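Local coordinates for protein formate dehydrogenase (Pyrobaculum aerophilum, PDB 1QP8) that binds NADPH and probably reduces glyoxylate or hydroxypyruvate, as a member of the D-isomer specific 2-hydroxyacid dehydrogenase family, at residues 198-203 against 228-233. Sequence-based numbering, arbitrary orientation.
Sequences ALMAED and PQFIFA
Phe230 buries more surface than any other residue where the loop 198-203 meets the lead-in to the strand that begins at Ile231. Its CG stands anti to the backbone N (chi1 -174°), which carries the ring back to the loop although the bond to CB does not aim there. Met200 meets the ring at its edge: the selenomethionine chain bends at chi3 (-87°) and sets its terminal methyl in the ring plane, with CE 3.4 Å from both CE1 and CZ of Phe230. The SE atom of Met200 lies 5.5 Å from the centroid of the Phe230 ring, also at the edge, a Met-aromatic contact in which the two side chains cross at about a right angle. Both segments belong to the Rossmann-type NAD-binding domain, 198-203 leading into strand 205-208 and residues 228-230 into the neighbouring parallel strand 231-234; helix 217-226 makes the crossover between these strands. Ile223 and Leu224 of that helix touch the Phe230 side chain, and Phe206 of strand 205-208 touches both Met200 and Phe230. At the surface end the contact turns to backbone and Gln229, whose CB lies 3.5 Å from Glu202 O. From there the Gln229 chain bends at chi2 and its amide leads away from the loop. Asp203 and Gln229 have the closest CA atoms, 4.8 Å apart, and their side chains cross obliquely. With CG anti to the backbone N (chi1 175°), the Asp203 carboxylate brings OD1 to 3.9 Å from CB of Gln229, a van der Waals approach, while OD2 forms a salt bridge with Arg176.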
loop_
_atom_site.group_PDB
_atom_site.type_symbol
_atom_site.label_atom_id
_atom_site.label_comp_id
_atom_site.label_asym_id
_atom_site.label_seq_id
_atom_site.Cartn_x
_atom_site.Cartn_y
_atom_site.Cartn_z
ATOM N N ALA A 198 21.595 0.464 10.982
ATOM C CA ALA A 198 22.688 0.476 10.015
ATOM C C ALA A 198 22.951 -0.867 9.335
ATOM O O ALA A 198 23.731 -0.939 8.394
ATOM C CB ALA A 198 23.944 0.961 10.687
ATOM N N LEU A 199 22.304 -1.925 9.814
ATOM C CA LEU A 199 22.475 -3.246 9.228
ATOM C C LEU A 199 21.563 -3.369 8.013
ATOM O O LEU A 199 21.685 -4.301 7.210
ATOM C CB LEU A 199 22.123 -4.327 10.248
ATOM C CG LEU A 199 22.845 -4.247 11.597
ATOM C CD1 LEU A 199 22.343 -5.358 12.514
ATOM C CD2 LEU A 199 24.342 -4.361 11.385
HETATM N N MSE A 200 20.635 -2.427 7.885
HETATM C CA MSE A 200 19.708 -2.451 6.765
HETATM C C MSE A 200 20.395 -1.901 5.533
HETATM O O MSE A 200 21.509 -1.409 5.611
HETATM C CB MSE A 200 18.471 -1.619 7.080
HETATM C CG MSE A 200 17.602 -2.184 8.182
HETATM SE SE MSE A 200 16.061 -1.256 8.364
HETATM C CE MSE A 200 16.643 0.027 9.490
ATOM N N ALA A 201 19.726 -1.998 4.395
ATOM C CA ALA A 201 20.266 -1.482 3.150
ATOM C C ALA A 201 20.344 0.041 3.273
ATOM O O ALA A 201 19.503 0.651 3.935
ATOM C CB ALA A 201 19.354 -1.866 2.005
ATOM N N GLU A 202 21.338 0.667 2.649
ATOM C CA GLU A 202 21.451 2.118 2.750
ATOM C C GLU A 202 20.285 2.774 2.044
ATOM O O GLU A 202 20.065 3.976 2.154
ATOM C CB GLU A 202 22.772 2.600 2.156
ATOM C CG GLU A 202 23.982 2.156 2.954
ATOM C CD GLU A 202 25.122 3.147 2.879
ATOM O OE1 GLU A 202 25.553 3.462 1.753
ATOM O OE2 GLU A 202 25.591 3.614 3.942
ATOM N N ASP A 203 19.520 1.945 1.350
ATOM C CA ASP A 203 18.370 2.373 0.583
ATOM C C ASP A 203 17.037 2.043 1.279
ATOM O O ASP A 203 15.960 2.392 0.790
ATOM C CB ASP A 203 18.450 1.685 -0.770
ATOM C CG ASP A 203 17.252 1.941 -1.613
ATOM O OD1 ASP A 203 17.007 3.121 -1.939
ATOM O OD2 ASP A 203 16.556 0.959 -1.942
ATOM N N PRO A 228 20.946 9.391 2.904
ATOM C CA PRO A 228 19.887 10.160 2.249
ATOM C C PRO A 228 18.777 9.275 1.665
ATOM O O PRO A 228 17.608 9.656 1.669
ATOM C CB PRO A 228 20.650 10.948 1.182
ATOM C CG PRO A 228 21.991 11.170 1.830
ATOM C CD PRO A 228 22.274 9.808 2.419
ATOM N N GLN A 229 19.147 8.093 1.178
ATOM C CA GLN A 229 18.187 7.164 0.602
ATOM C C GLN A 229 17.433 6.403 1.695
ATOM O O GLN A 229 16.417 5.750 1.424
ATOM C CB GLN A 229 18.910 6.165 -0.292
ATOM C CG GLN A 229 19.873 6.799 -1.268
ATOM C CD GLN A 229 19.169 7.587 -2.344
ATOM O OE1 GLN A 229 18.465 7.021 -3.183
ATOM N NE2 GLN A 229 19.351 8.904 -2.328
ATOM N N PHE A 230 17.942 6.462 2.923
ATOM C CA PHE A 230 17.286 5.780 4.023
ATOM C C PHE A 230 16.067 6.610 4.441
ATOM O O PHE A 230 16.164 7.815 4.672
ATOM C CB PHE A 230 18.234 5.624 5.211
ATOM C CG PHE A 230 17.661 4.805 6.341
ATOM C CD1 PHE A 230 17.737 3.421 6.324
ATOM C CD2 PHE A 230 17.060 5.426 7.434
ATOM C CE1 PHE A 230 17.226 2.665 7.385
ATOM C CE2 PHE A 230 16.548 4.681 8.498
ATOM C CZ PHE A 230 16.633 3.298 8.472
ATOM N N ILE A 231 14.920 5.960 4.553
ATOM C CA ILE A 231 13.723 6.679 4.909
ATOM C C ILE A 231 13.043 6.197 6.170
ATOM O O ILE A 231 12.874 5.008 6.397
ATOM C CB ILE A 231 12.714 6.630 3.763
ATOM C CG1 ILE A 231 13.289 7.358 2.547
ATOM C CG2 ILE A 231 11.397 7.240 4.215
ATOM C CD1 ILE A 231 12.350 7.391 1.378
ATOM N N PHE A 232 12.633 7.150 6.984
ATOM C CA PHE A 232 11.951 6.853 8.221
ATOM C C PHE A 232 10.526 7.361 8.057
ATOM O O PHE A 232 10.307 8.564 7.901
ATOM C CB PHE A 232 12.639 7.584 9.365
ATOM C CG PHE A 232 12.066 7.277 10.707
ATOM C CD1 PHE A 232 12.142 5.985 11.233
ATOM C CD2 PHE A 232 11.458 8.279 11.464
ATOM C CE1 PHE A 232 11.623 5.690 12.499
ATOM C CE2 PHE A 232 10.933 7.997 12.735
ATOM C CZ PHE A 232 11.019 6.699 13.250
ATOM N N ALA A 233 9.567 6.447 8.059
ATOM C CA ALA A 233 8.157 6.809 7.932
ATOM C C ALA A 233 7.484 6.379 9.222
ATOM O O ALA A 233 7.381 5.189 9.500
ATOM C CB ALA A 233 7.526 6.085 6.756
#